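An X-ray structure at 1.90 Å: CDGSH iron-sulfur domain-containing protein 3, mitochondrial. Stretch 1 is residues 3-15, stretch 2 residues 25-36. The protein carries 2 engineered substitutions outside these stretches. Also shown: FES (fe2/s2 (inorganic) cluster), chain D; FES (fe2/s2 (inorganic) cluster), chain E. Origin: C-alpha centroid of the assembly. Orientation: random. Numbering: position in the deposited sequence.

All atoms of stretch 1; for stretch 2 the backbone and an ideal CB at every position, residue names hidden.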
# COMPACT_ATOMS: atom_id res chain seq x y z
N ARG A 3 -13.93 3.16 -2.33
CA ARG A 3 -12.76 3.78 -2.97
C ARG A 3 -11.51 3.58 -2.09
O ARG A 3 -11.60 3.61 -0.88
CB ARG A 3 -13.01 5.28 -3.20
CG ARG A 3 -14.21 5.55 -4.15
CD ARG A 3 -14.47 7.05 -4.43
NE ARG A 3 -13.43 7.65 -5.28
CZ ARG A 3 -13.26 8.96 -5.46
NH1 ARG A 3 -14.07 9.85 -4.88
NH2 ARG A 3 -12.27 9.38 -6.24
N SER A 4 -10.35 3.39 -2.71
CA SER A 4 -9.14 3.43 -1.89
C SER A 4 -8.81 4.88 -1.52
O SER A 4 -9.21 5.84 -2.19
CB SER A 4 -7.96 2.79 -2.61
OG SER A 4 -7.68 3.58 -3.76
N VAL A 5 -8.01 5.03 -0.48
CA VAL A 5 -7.58 6.35 -0.03
C VAL A 5 -6.05 6.42 0.07
O VAL A 5 -5.35 5.41 0.14
CB VAL A 5 -8.27 6.72 1.32
CG1 VAL A 5 -9.83 6.68 1.17
CG2 VAL A 5 -7.81 5.79 2.47
N VAL A 6 -5.53 7.63 -0.01
CA VAL A 6 -4.09 7.87 0.09
C VAL A 6 -3.69 7.74 1.56
O VAL A 6 -4.16 8.52 2.41
CB VAL A 6 -3.74 9.26 -0.48
CG1 VAL A 6 -2.29 9.61 -0.20
CG2 VAL A 6 -4.06 9.37 -1.94
N ALA A 7 -2.86 6.75 1.89
CA ALA A 7 -2.43 6.59 3.29
C ALA A 7 -1.28 7.51 3.63
O ALA A 7 -1.23 8.08 4.73
CB ALA A 7 -2.03 5.13 3.56
N LEU A 8 -0.30 7.61 2.74
CA LEU A 8 0.85 8.47 2.93
C LEU A 8 1.29 8.88 1.55
O LEU A 8 0.80 8.32 0.55
CB LEU A 8 2.00 7.76 3.70
CG LEU A 8 1.64 7.23 5.09
CD1 LEU A 8 2.55 6.10 5.54
CD2 LEU A 8 1.69 8.43 6.08
N LYS A 9 2.25 9.80 1.49
CA LYS A 9 2.73 10.35 0.24
C LYS A 9 4.18 10.02 -0.04
O LYS A 9 4.75 10.54 -0.99
CB LYS A 9 2.56 11.87 0.21
CG LYS A 9 1.13 12.31 0.11
CD LYS A 9 1.13 13.85 0.01
CE LYS A 9 -0.19 14.37 0.33
NZ LYS A 9 -0.16 15.88 0.43
N THR A 10 4.79 9.15 0.77
CA THR A 10 6.13 8.65 0.49
C THR A 10 6.12 7.16 0.80
O THR A 10 5.49 6.75 1.80
CB THR A 10 7.21 9.33 1.36
OG1 THR A 10 6.91 9.10 2.73
CG2 THR A 10 7.16 10.79 1.18
N PRO A 11 6.82 6.35 0.01
CA PRO A 11 6.80 4.89 0.21
C PRO A 11 7.51 4.51 1.49
O PRO A 11 8.24 5.31 2.06
CB PRO A 11 7.57 4.35 -1.02
CG PRO A 11 8.48 5.48 -1.43
CD PRO A 11 7.65 6.75 -1.14
N ILE A 12 7.31 3.27 1.93
CA ILE A 12 8.01 2.75 3.09
C ILE A 12 8.97 1.65 2.63
O ILE A 12 8.58 0.71 1.92
CB ILE A 12 7.05 2.24 4.19
CG1 ILE A 12 6.29 3.43 4.76
CG2 ILE A 12 7.82 1.58 5.31
CD1 ILE A 12 5.04 3.03 5.54
N LYS A 13 10.22 1.79 3.01
CA LYS A 13 11.21 0.78 2.68
C LYS A 13 11.10 -0.36 3.67
O LYS A 13 11.01 -0.12 4.88
CB LYS A 13 12.63 1.37 2.72
CG LYS A 13 12.87 2.47 1.74
CD LYS A 13 14.36 2.73 1.54
CE LYS A 13 14.63 4.04 0.78
NZ LYS A 13 14.69 5.27 1.67
N VAL A 14 11.11 -1.60 3.18
CA VAL A 14 10.97 -2.77 4.04
C VAL A 14 11.96 -3.83 3.57
O VAL A 14 12.19 -4.01 2.36
CB VAL A 14 9.53 -3.35 4.06
CG1 VAL A 14 8.53 -2.35 4.47
CG2 VAL A 14 9.15 -3.80 2.74
N GLU A 15 12.54 -4.53 4.53
CA GLU A 15 13.41 -5.67 4.22
C GLU A 15 12.49 -6.87 4.07
O GLU A 15 11.99 -7.40 5.07
CB GLU A 15 14.47 -5.87 5.30
CG GLU A 15 15.37 -7.03 4.89
CD GLU A 15 16.57 -7.23 5.80
OE1 GLU A 15 17.04 -6.27 6.42
OE2 GLU A 15 17.03 -8.37 5.85
N UNK A 25 -1.36 -3.51 1.95
CA UNK A 25 -2.65 -2.84 2.12
C UNK A 25 -3.01 -2.16 0.80
O UNK A 25 -2.29 -1.28 0.31
CB UNK A 25 -2.61 -1.83 3.27
N UNK A 26 -4.14 -2.57 0.22
CA UNK A 26 -4.60 -1.94 -1.01
C UNK A 26 -5.55 -0.77 -0.75
O UNK A 26 -5.77 0.05 -1.66
CB UNK A 26 -5.29 -2.98 -1.90
N UNK A 27 -6.18 -0.72 0.42
CA UNK A 27 -7.30 0.18 0.66
C UNK A 27 -6.90 1.54 1.23
O UNK A 27 -7.72 2.48 1.19
CB UNK A 27 -8.29 -0.49 1.61
N UNK A 28 -5.67 1.68 1.73
CA UNK A 28 -5.19 2.90 2.34
C UNK A 28 -5.56 3.13 3.80
O UNK A 28 -5.15 4.14 4.37
CB UNK A 28 -5.71 4.08 1.52
N UNK A 29 -6.27 2.20 4.44
CA UNK A 29 -6.79 2.43 5.78
C UNK A 29 -5.96 1.79 6.89
O UNK A 29 -6.16 2.11 8.06
CB UNK A 29 -8.23 1.91 5.86
N UNK A 30 -5.08 0.86 6.58
CA UNK A 30 -4.31 0.22 7.63
C UNK A 30 -3.54 1.26 8.43
O UNK A 30 -2.98 2.21 7.88
CB UNK A 30 -3.35 -0.82 7.04
N UNK A 31 -3.51 1.06 9.75
CA UNK A 31 -2.66 1.87 10.61
C UNK A 31 -1.28 1.24 10.80
O UNK A 31 -0.48 1.74 11.60
CB UNK A 31 -3.33 2.07 11.97
N UNK A 32 -0.97 0.15 10.06
CA UNK A 32 0.38 -0.45 10.07
C UNK A 32 0.94 -0.47 8.65
O UNK A 32 1.38 -1.52 8.15
CB UNK A 32 0.35 -1.87 10.65
N UNK A 33 0.94 0.69 8.00
CA UNK A 33 1.35 0.76 6.62
C UNK A 33 2.77 0.22 6.53
O UNK A 33 3.59 0.46 7.42
CB UNK A 33 1.25 2.19 6.08
N UNK A 34 3.12 -0.45 5.42
CA UNK A 34 2.39 -0.62 4.14
C UNK A 34 1.54 -1.86 4.08
O UNK A 34 1.03 -2.20 3.00
CB UNK A 34 3.38 -0.66 2.97
N UNK A 35 1.38 -2.55 5.19
CA UNK A 35 0.73 -3.86 5.22
C UNK A 35 -0.66 -3.77 5.83
O UNK A 35 -0.99 -2.86 6.58
CB UNK A 35 1.58 -4.86 6.00
N UNK A 36 -1.47 -4.77 5.51
CA UNK A 36 -2.84 -4.88 6.00
C UNK A 36 -2.89 -5.18 7.51
O UNK A 36 -2.11 -5.99 8.02
CB UNK A 36 -3.58 -5.97 5.23
FE1 FES D . -6.39 -4.63 4.69
FE2 FES D . -5.95 -2.12 3.78
S1 FES D . -6.12 -3.93 2.57
S2 FES D . -6.13 -2.78 5.87
FE1 FES E . 5.30 5.64 -4.52
FE2 FES E . 2.63 4.97 -4.15
S1 FES E . 4.15 5.50 -2.61
S2 FES E . 3.80 5.03 -6.03

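At position 25 the ideal CB has nothing of stretch 1 within 5.5 Å, so stretch 1 sets no rule. The cluster of chain D lies close by, and a metal ligand would suit. The residue is Cys-25, whose SG binds FE2 of that cluster at 2.4 Å.

Position 26 points its CB away from stretch 1, and many side chains would fit. What stretch 1 meets is its backbone: the carbonyl O lies 3.6 Å from Ser-4 CB. The residue is Val-26.

Position 27 points sideways, its ideal CB 5.3 Å from Ser-4 CA, and the near iron again favours a ligand. Cys-27 supplies it, SG to FE2 at 2.4 Å. Its backbone does the docking: Val-5 N donates a hydrogen bond to Cys-27 O at 3.1 Å, nearly straight at 161°, and a water that also donates to Arg-3 O donates to the same oxygen. Neither depends on the side chain.

Position 28 is the strictest. Its phi of 82° already favours glycine, and the ideal CB would sit 1.9 Å from Val-5 O, a clash. Any side chain would therefore strike the carbonyl, and Gly-28 is the answer. With no CB in the way, the two backbone segments can lie close, with Gly-28 CA making a CA-H...O contact to Val-5 O at 3.3 Å and Gly-28 O lying 3.4 Å from Ala-7 CB.

Position 29 starts out sideways, its ideal CB 5.2 Å from Val-5 CG2, with the carbonyl of Arg-3 farther along. A long side chain carrying donors could reach that way. Arg-29 extends so that its end comes nearer than its CB direction suggests. Arg-29 NH2 stops 4.0 Å from Val-5 CG1, and two waters relay the guanidinium to Arg-3 O: one accepts from Arg-29 NE at 2.8 Å, the other from Arg-29 NH2 at 2.9 Å.

Positions 30, 31 and 32 have no stretch 1 atom near their ideal CBs, so the choice is left to local needs. Ser-30 braces the loop, its OG donating to the carbonyl of 35 and accepting from the amide of 32. Lys-31 and Lys-32 point away.

Position 33 faces an apolar patch, its ideal CB 3.9 Å from Ile-12 CD1 and 4.2 Å from Leu-8 CD1. Leucine, methionine or glutamine could lie there. Gln-33 packs its CB 4.1 Å from Leu-8 CD1, then folds back, chi1 and chi2 both m, so that NE2 bonds Ser-30 O and Cys-25 SG while lying 3.6 Å from Ala-7 CB.

Position 34 points toward Ile-12, and a compact apolar group would suit. Pro-34, after a cis peptide bond, sets CD 4.0 Å from Ile-12 CD1 and CG 4.1 Å from Val-14 CG1.

Position 35 begins sideways, with nothing of stretch 1 within 5.5 Å of its ideal CB, so only a long side chain could return. Phe-35 does, its CE2 4.2 Å from Val-14 CG1.

Position 36 is out of reach of stretch 1, but the chain D cluster is near, so a metal ligand would suit; Cys-36 SG binds FE1 of that cluster at 2.4 Å.

Stretch 2, residues 25-36: CVCGRSKKQPFC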
# COMPACT_ATOMS: atom_id res chain seq x y z
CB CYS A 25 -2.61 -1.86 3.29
SG CYS A 25 -4.06 -0.78 3.38
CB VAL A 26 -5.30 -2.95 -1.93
CG1 VAL A 26 -4.47 -4.22 -2.11
CG2 VAL A 26 -6.70 -3.29 -1.40
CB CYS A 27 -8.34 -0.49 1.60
SG CYS A 27 -7.77 -0.58 3.36
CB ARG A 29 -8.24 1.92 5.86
CG ARG A 29 -9.22 2.76 4.93
CD ARG A 29 -10.66 2.19 4.82
NE ARG A 29 -11.39 3.12 3.95
CZ ARG A 29 -11.99 4.23 4.39
NH1 ARG A 29 -12.01 4.50 5.67
NH2 ARG A 29 -12.59 5.05 3.53
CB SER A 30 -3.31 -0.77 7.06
OG SER A 30 -2.49 -1.24 8.18
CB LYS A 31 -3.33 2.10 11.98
CG LYS A 31 -4.82 2.53 11.89
CD LYS A 31 -5.07 3.67 10.93
CE LYS A 31 -4.23 4.92 11.24
NZ LYS A 31 -4.46 6.04 10.23
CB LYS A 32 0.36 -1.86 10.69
CG LYS A 32 -0.45 -1.87 12.03
CD LYS A 32 0.21 -2.65 13.15
CE LYS A 32 0.07 -4.16 12.94
NZ LYS A 32 0.84 -4.97 13.97
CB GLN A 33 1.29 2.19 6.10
CG GLN A 33 -0.12 2.72 5.84
CD GLN A 33 -0.83 1.94 4.75
OE1 GLN A 33 -0.19 1.44 3.79
NE2 GLN A 33 -2.14 1.78 4.89
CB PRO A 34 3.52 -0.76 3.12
CG PRO A 34 4.59 -1.44 3.90
CD PRO A 34 4.51 -0.96 5.32
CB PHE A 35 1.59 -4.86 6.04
CG PHE A 35 2.98 -5.04 5.49
CD1 PHE A 35 3.16 -5.60 4.25
CD2 PHE A 35 4.10 -4.62 6.21
CE1 PHE A 35 4.42 -5.76 3.72
CE2 PHE A 35 5.35 -4.78 5.71
CZ PHE A 35 5.52 -5.34 4.45
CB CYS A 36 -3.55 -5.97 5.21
SG CYS A 36 -5.20 -6.43 5.65
O HOH W 1 -10.45 2.41 1.42
O HOH W 2 -13.44 4.92 0.75
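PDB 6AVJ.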